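Long-range contacts in hydrolase (PDB 5HOE), which acts as an octameric carbohydrate acetylesterase of the GDSL-like family, probably hydrolysing acetyl ester bonds: residues V101-G106 with N123-L128; L149-P154 with E192-G197. One frame throughout, in Å; residues are numbered along the deposited sequence.

Following the chain from the N terminus, contact 1 opens on strand 100-104 and closes a short loop, 16 residues between its segments, when helix 118-133 lies down on the sheet. Contact 2 opens only after that, on strand 147-152, and closes at strand 192-195, the last strand of the sheet within this chain, with 37 residues between its segments. The two are therefore in series, neither enclosing nor crossing the other. They meet side by side through strands 100-104 and 147-152, neighbours in the sheet, where Leu-149 N probably hydrogen-bonds to Val-101 O and Val-151 N to Ile-103 O. Contact 1 ties a helix to the sheet; contact 2 ties strand to strand.

Contact 1. Residues V101-G106 with N123-L128; sequences VIIMLG and NGMGKL
Met-125 and Leu-128, one turn apart on helix 118-133, lie over Ile-103 of strand 100-104 and Leu-105, which follows in the chain. The thioether makes the closest approach to Ile-103: SD of Met-125 stands 3.5 Å from CG2 of Ile-103, the two side chains sliding past each other in opposite directions. CE still touches CG2 of Ile-103 and reaches on to the backbone O of Leu-105, 3.5 Å away. Leu-128 completes the group with one branch, its CD1 lying 3.9 Å from CG2 of Ile-103. The Leu-128 and Leu-105 side chains cross at about a right angle, and the 3.5 Å between their CD1 atoms is tight for two carbons. CD1 of Ile-103 also meets CB of Leu-128, 4.0 Å away, the two side chains crossing obliquely. This is helix-on-sheet packing in the three-layer alpha/beta/alpha fold of SGNH hydrolases, the helix belonging to the beta-alpha-beta crossover from strand 100-104 to strand 147-152. Met-125 starts with CG anti to its backbone N (chi1 177°), then bends at chi2 and chi3, which brings its end to the strand although its CB does not point there. An alanine in place of Met-125 would probably loosen the helix over Ile-103, since the SD and CE contacts would go. Further out, Met-125 also touches Val-150, and Leu-128 packs on Leu-88 of helix 84-95. The carbonyl O of Leu-105 is hydrogen-bonded to Tyr-182 OH, whereas its buried N has no partner in the model. The Leu-105 side chain reaches Asp-24 in the family's GDSL sequence, whose serine is probably the nucleophile.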
ATOM      1  N   VAL A 101      21.976  11.633 -22.031  1.00 14.09           N
ATOM      2  CA  VAL A 101      20.802  10.775 -22.074  1.00 13.30           C
ATOM      3  C   VAL A 101      19.850  11.389 -23.082  1.00 13.61           C
ATOM      4  O   VAL A 101      19.508  12.569 -22.968  1.00 15.81           O
ATOM      5  CB  VAL A 101      20.134  10.650 -20.697  1.00 14.17           C
ATOM      6  CG1 VAL A 101      18.921   9.758 -20.770  1.00 14.42           C
ATOM      7  CG2 VAL A 101      21.119  10.096 -19.680  1.00 14.49           C
ATOM      8  N   ILE A 102      19.478  10.604 -24.099  1.00 15.03           N
ATOM      9  CA  ILE A 102      18.488  10.994 -25.099  1.00 14.87           C
ATOM     10  C   ILE A 102      17.178  10.313 -24.729  1.00 14.76           C
ATOM     11  O   ILE A 102      17.143   9.087 -24.566  1.00 16.94           O
ATOM     12  CB  ILE A 102      18.926  10.577 -26.517  1.00 13.97           C
ATOM     13  CG1 ILE A 102      20.321  11.133 -26.824  1.00 15.64           C
ATOM     14  CG2 ILE A 102      17.911  11.072 -27.555  1.00 15.29           C
ATOM     15  CD1 ILE A 102      20.913  10.677 -28.137  1.00 16.96           C
ATOM     16  N   ILE A 103      16.106  11.095 -24.591  1.00 13.80           N
ATOM     17  CA  ILE A 103      14.804  10.590 -24.168  1.00 13.04           C
ATOM     18  C   ILE A 103      13.799  10.884 -25.264  1.00 13.89           C
ATOM     19  O   ILE A 103      13.499  12.054 -25.531  1.00 15.17           O
ATOM     20  CB  ILE A 103      14.327  11.233 -22.859  1.00 14.05           C
ATOM     21  CG1 ILE A 103      15.426  11.188 -21.789  1.00 16.12           C
ATOM     22  CG2 ILE A 103      13.087  10.503 -22.379  1.00 14.98           C
ATOM     23  CD1 ILE A 103      15.049  11.871 -20.476  1.00 18.45           C
ATOM     24  N   MET A 104      13.252   9.833 -25.882  1.00 14.23           N
ATOM     25  CA  MET A 104      12.182   9.986 -26.865  1.00 16.02           C
ATOM     26  C   MET A 104      10.996   9.155 -26.371  1.00 14.33           C
ATOM     27  O   MET A 104      10.948   7.939 -26.580  1.00 15.41           O
ATOM     28  CB  MET A 104      12.602   9.591 -28.285  1.00 17.93           C
ATOM     29  CG  MET A 104      11.493   9.941 -29.306  1.00 19.59           C
ATOM     30  SD  MET A 104      11.914   9.865 -31.073  1.00 23.27           S
ATOM     31  CE  MET A 104      12.481   8.195 -31.063  1.00 18.01           C
ATOM     32  N   LEU A 105      10.054   9.812 -25.694  1.00 13.47           N
ATOM     33  CA  LEU A 105       8.872   9.158 -25.137  1.00 13.14           C
ATOM     34  C   LEU A 105       7.719  10.142 -25.205  1.00 13.49           C
ATOM     35  O   LEU A 105       7.921  11.353 -25.347  1.00 14.59           O
ATOM     36  CB  LEU A 105       9.109   8.781 -23.666  1.00 14.44           C
ATOM     37  CG  LEU A 105      10.023   7.604 -23.388  1.00 13.67           C
ATOM     38  CD1 LEU A 105      10.380   7.459 -21.898  1.00 13.43           C
ATOM     39  CD2 LEU A 105       9.397   6.346 -23.943  1.00 12.67           C
ATOM     40  N   GLY A 106       6.506   9.616 -25.019  1.00 13.86           N
ATOM     41  CA  GLY A 106       5.311  10.422 -24.930  1.00 14.08           C
ATOM     42  C   GLY A 106       4.184   9.906 -25.804  1.00 12.73           C
ATOM     43  O   GLY A 106       2.996  10.107 -25.502  1.00 14.04           O
ATOM     44  N   ASN A 123       4.868  17.079 -18.659  1.00 13.68           N
ATOM     45  CA  ASN A 123       5.283  17.030 -17.258  1.00 14.01           C
ATOM     46  C   ASN A 123       5.879  15.667 -16.888  1.00 14.83           C
ATOM     47  O   ASN A 123       6.779  15.592 -16.040  1.00 14.66           O
ATOM     48  CB  ASN A 123       4.110  17.377 -16.350  1.00 15.89           C
ATOM     49  CG  ASN A 123       4.546  17.699 -14.947  1.00 16.36           C
ATOM     50  OD1 ASN A 123       5.384  18.582 -14.729  1.00 17.77           O
ATOM     51  ND2 ASN A 123       3.964  17.006 -13.976  1.00 19.65           N
ATOM     52  N   GLY A 124       5.395  14.587 -17.512  1.00 14.42           N
ATOM     53  CA  GLY A 124       6.014  13.282 -17.320  1.00 13.60           C
ATOM     54  C   GLY A 124       7.408  13.206 -17.907  1.00 14.70           C
ATOM     55  O   GLY A 124       8.320  12.631 -17.299  1.00 14.44           O
ATOM     56  N   MET A 125       7.590  13.767 -19.099  1.00 14.58           N
ATOM     57  CA  MET A 125       8.936  13.968 -19.622  1.00 13.93           C
ATOM     58  C   MET A 125       9.782  14.774 -18.641  1.00 14.26           C
ATOM     59  O   MET A 125      10.963  14.462 -18.424  1.00 15.48           O
ATOM     60  CB  MET A 125       8.876  14.651 -20.991  1.00 13.48           C
ATOM     61  CG  MET A 125      10.235  14.956 -21.589  1.00 15.75           C
ATOM     62  SD  MET A 125      11.270  13.475 -21.946  1.00 15.96           S
ATOM     63  CE  MET A 125      10.491  12.803 -23.416  1.00 18.93           C
ATOM     64  N   GLY A 126       9.190  15.797 -18.017  1.00 13.45           N
ATOM     65  CA  GLY A 126       9.937  16.586 -17.054  1.00 14.74           C
ATOM     66  C   GLY A 126      10.408  15.758 -15.876  1.00 15.19           C
ATOM     67  O   GLY A 126      11.506  15.976 -15.361  1.00 16.25           O
ATOM     68  N   LYS A 127       9.580  14.805 -15.430  1.00 14.90           N
ATOM     69  CA  LYS A 127       9.998  13.891 -14.372  1.00 13.26           C
ATOM     70  C   LYS A 127      11.254  13.133 -14.786  1.00 13.88           C
ATOM     71  O   LYS A 127      12.193  12.983 -13.990  1.00 13.69           O
ATOM     72  CB  LYS A 127       8.861  12.911 -14.044  1.00 13.83           C
ATOM     73  CG  LYS A 127       9.166  11.984 -12.902  1.00 13.80           C
ATOM     74  CD  LYS A 127       8.035  11.030 -12.636  1.00 13.91           C
ATOM     75  CE  LYS A 127       8.336  10.158 -11.427  1.00 15.87           C
ATOM     76  NZ  LYS A 127       7.286   9.111 -11.193  1.00 17.98           N
ATOM     77  N   LEU A 128      11.287  12.642 -16.029  1.00 14.21           N
ATOM     78  CA  LEU A 128      12.449  11.894 -16.496  1.00 13.41           C
ATOM     79  C   LEU A 128      13.676  12.793 -16.592  1.00 14.32           C
ATOM     80  O   LEU A 128      14.773  12.392 -16.205  1.00 14.93           O
ATOM     81  CB  LEU A 128      12.149  11.231 -17.847  1.00 14.53           C
ATOM     82  CG  LEU A 128      10.965  10.271 -17.903  1.00 13.58           C
ATOM     83  CD1 LEU A 128      10.703   9.809 -19.335  1.00 14.68           C
ATOM     84  CD2 LEU A 128      11.225   9.108 -16.956  1.00 14.07           C
TER

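Contact 2. Residues L149-P154 with E192-G197; sequences LVVAPP and EFFAAG
Val-151 and Phe-194 stand side by side on one face of the sheet, CG1 of the valine meeting the edge of the phenyl ring at CD2, 4.1 Å away. They belong to a pair of parallel strands, 147-152 and 192-195, the last two of the parallel sheet in this alpha/beta/alpha fold, joined by a beta-alpha-beta crossover through helix 171-189. On the same face Leu-149 curls its CD1 to within 4.0 Å of CB of Phe-194, and helix 212-229 covers the Phe-194 ring. Across the sheet, Phe-193 has CG anti to its backbone N (chi1 174°), which brings the ring edge to Ala-152, CE1 lying 3.9 Å from CB. One face of that ring lies over Ala-195 N, offset toward the rim, and Tyr-182 of helix 171-189 packs against Phe-193 and Val-150. Backbone hydrogen bonds alternate between the strands. Val-150 N gives a nearly straight bond (166°) to Glu-192 O but sits above the carbonyl plane, whereas Phe-194 N approaches Val-150 O almost along the C=O axis. Ala-152 N then bonds to Phe-194 O, 3.1 Å away, and Ala-196 N to Ala-152 O, both in the carbonyl plane. Past the strand end, CD of Pro-154, the second of two prolines, rests on CB of Ala-196. Beside them a water links the two backbones, accepting from Gly-197 N at 2.8 Å and donating to Pro-153 O at 3.1 Å.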
ATOM      1  N   LEU A 149      19.072  15.313 -23.787  1.00 15.35           N
ATOM      2  CA  LEU A 149      18.441  15.723 -25.036  1.00 14.91           C
ATOM      3  C   LEU A 149      17.014  15.185 -25.027  1.00 14.59           C
ATOM      4  O   LEU A 149      16.806  13.971 -25.097  1.00 15.24           O
ATOM      5  CB  LEU A 149      19.222  15.215 -26.240  1.00 15.20           C
ATOM      6  CG  LEU A 149      18.583  15.477 -27.606  1.00 16.75           C
ATOM      7  CD1 LEU A 149      18.392  16.976 -27.892  1.00 17.63           C
ATOM      8  CD2 LEU A 149      19.408  14.810 -28.699  1.00 16.66           C
ATOM      9  N   VAL A 150      16.042  16.095 -24.925  1.00 15.43           N
ATOM     10  CA  VAL A 150      14.625  15.753 -25.022  1.00 15.56           C
ATOM     11  C   VAL A 150      14.259  15.688 -26.500  1.00 14.97           C
ATOM     12  O   VAL A 150      14.514  16.637 -27.250  1.00 16.36           O
ATOM     13  CB  VAL A 150      13.769  16.811 -24.301  1.00 16.49           C
ATOM     14  CG1 VAL A 150      12.281  16.565 -24.528  1.00 16.04           C
ATOM     15  CG2 VAL A 150      14.091  16.829 -22.802  1.00 16.15           C
ATOM     16  N   VAL A 151      13.645  14.592 -26.929  1.00 15.64           N
ATOM     17  CA  VAL A 151      13.214  14.425 -28.316  1.00 15.69           C
ATOM     18  C   VAL A 151      11.707  14.298 -28.336  1.00 14.27           C
ATOM     19  O   VAL A 151      11.147  13.348 -27.769  1.00 16.80           O
ATOM     20  CB  VAL A 151      13.865  13.197 -28.977  1.00 17.11           C
ATOM     21  CG1 VAL A 151      13.427  13.038 -30.437  1.00 18.37           C
ATOM     22  CG2 VAL A 151      15.381  13.318 -28.889  1.00 15.86           C
ATOM     23  N   ALA A 152      11.048  15.233 -29.006  1.00 14.66           N
ATOM     24  CA  ALA A 152       9.624  15.072 -29.223  1.00 15.83           C
ATOM     25  C   ALA A 152       9.418  14.071 -30.354  1.00 15.93           C
ATOM     26  O   ALA A 152      10.029  14.215 -31.426  1.00 16.69           O
ATOM     27  CB  ALA A 152       8.957  16.403 -29.584  1.00 16.01           C
ATOM     28  N   PRO A 153       8.611  13.033 -30.153  1.00 15.68           N
ATOM     29  CA  PRO A 153       8.377  12.059 -31.220  1.00 17.38           C
ATOM     30  C   PRO A 153       7.568  12.682 -32.344  1.00 17.97           C
ATOM     31  O   PRO A 153       6.894  13.706 -32.147  1.00 17.99           O
ATOM     32  CB  PRO A 153       7.584  10.953 -30.505  1.00 17.07           C
ATOM     33  CG  PRO A 153       6.851  11.698 -29.420  1.00 17.18           C
ATOM     34  CD  PRO A 153       7.809  12.752 -28.950  1.00 16.22           C
ATOM     35  N   PRO A 154       7.612  12.106 -33.547  1.00 19.76           N
ATOM     36  CA  PRO A 154       6.779  12.635 -34.628  1.00 19.88           C
ATOM     37  C   PRO A 154       5.319  12.385 -34.331  1.00 19.20           C
ATOM     38  O   PRO A 154       4.965  11.409 -33.639  1.00 20.10           O
ATOM     39  CB  PRO A 154       7.250  11.837 -35.859  1.00 21.59           C
ATOM     40  CG  PRO A 154       7.722  10.546 -35.315  1.00 22.89           C
ATOM     41  CD  PRO A 154       8.302  10.860 -33.929  1.00 21.54           C
ATOM     42  N   GLU A 192      18.739  20.203 -23.609  1.00 16.99           N
ATOM     43  CA  GLU A 192      18.703  20.296 -25.065  1.00 17.59           C
ATOM     44  C   GLU A 192      17.399  19.722 -25.603  1.00 16.83           C
ATOM     45  O   GLU A 192      16.736  18.930 -24.942  1.00 16.34           O
ATOM     46  CB  GLU A 192      19.885  19.547 -25.677  1.00 18.34           C
ATOM     47  CG  GLU A 192      21.261  19.965 -25.130  1.00 22.44           C
ATOM     48  CD  GLU A 192      21.640  21.391 -25.470  1.00 26.96           C
ATOM     49  OE1 GLU A 192      21.298  21.870 -26.574  1.00 27.61           O
ATOM     50  OE2 GLU A 192      22.299  22.042 -24.632  1.00 30.55           O
ATOM     51  N   PHE A 193      17.035  20.139 -26.823  1.00 16.86           N
ATOM     52  CA  PHE A 193      15.768  19.753 -27.434  1.00 16.02           C
ATOM     53  C   PHE A 193      15.913  19.484 -28.929  1.00 16.73           C
ATOM     54  O   PHE A 193      16.628  20.208 -29.638  1.00 18.96           O
ATOM     55  CB  PHE A 193      14.694  20.835 -27.269  1.00 17.85           C
ATOM     56  CG  PHE A 193      13.424  20.526 -28.012  1.00 17.55           C
ATOM     57  CD1 PHE A 193      12.601  19.488 -27.600  1.00 18.46           C
ATOM     58  CD2 PHE A 193      13.054  21.260 -29.128  1.00 17.93           C
ATOM     59  CE1 PHE A 193      11.443  19.178 -28.282  1.00 18.51           C
ATOM     60  CE2 PHE A 193      11.889  20.954 -29.817  1.00 17.74           C
ATOM     61  CZ  PHE A 193      11.069  19.919 -29.377  1.00 17.88           C
ATOM     62  N   PHE A 194      15.193  18.460 -29.408  1.00 16.44           N
ATOM     63  CA  PHE A 194      15.128  18.129 -30.835  1.00 16.86           C
ATOM     64  C   PHE A 194      13.729  17.655 -31.188  1.00 16.72           C
ATOM     65  O   PHE A 194      13.207  16.738 -30.551  1.00 17.02           O
ATOM     66  CB  PHE A 194      16.150  17.051 -31.221  1.00 18.99           C
ATOM     67  CG  PHE A 194      16.053  16.636 -32.658  1.00 20.05           C
ATOM     68  CD1 PHE A 194      16.365  17.535 -33.667  1.00 23.16           C
ATOM     69  CD2 PHE A 194      15.607  15.369 -33.018  1.00 20.01           C
ATOM     70  CE1 PHE A 194      16.259  17.166 -34.998  1.00 25.65           C
ATOM     71  CE2 PHE A 194      15.504  15.014 -34.340  1.00 21.16           C
ATOM     72  CZ  PHE A 194      15.824  15.909 -35.326  1.00 23.93           C
ATOM     73  N   ALA A 195      13.109  18.292 -32.182  1.00 17.79           N
ATOM     74  CA  ALA A 195      11.785  17.886 -32.653  1.00 17.53           C
ATOM     75  C   ALA A 195      11.938  16.873 -33.788  1.00 17.79           C
ATOM     76  O   ALA A 195      12.320  17.223 -34.906  1.00 17.88           O
ATOM     77  CB  ALA A 195      10.982  19.093 -33.120  1.00 18.73           C
ATOM     78  N   ALA A 196      11.647  15.603 -33.508  1.00 18.82           N
ATOM     79  CA  ALA A 196      11.772  14.609 -34.571  1.00 19.38           C
ATOM     80  C   ALA A 196      10.897  14.967 -35.769  1.00 19.61           C
ATOM     81  O   ALA A 196      11.285  14.714 -36.917  1.00 19.42           O
ATOM     82  CB  ALA A 196      11.435  13.216 -34.034  1.00 19.31           C
ATOM     83  N   GLY A 197       9.729  15.567 -35.532  1.00 20.19           N
ATOM     84  CA  GLY A 197       8.812  15.918 -36.605  1.00 20.52           C
ATOM     85  C   GLY A 197       9.304  17.011 -37.536  1.00 22.66           C
ATOM     86  O   GLY A 197       8.679  17.226 -38.580  1.00 26.53           O
TER
HETATM   87  O   HOH W   1       8.326  16.239 -33.174  1.00 23.91           O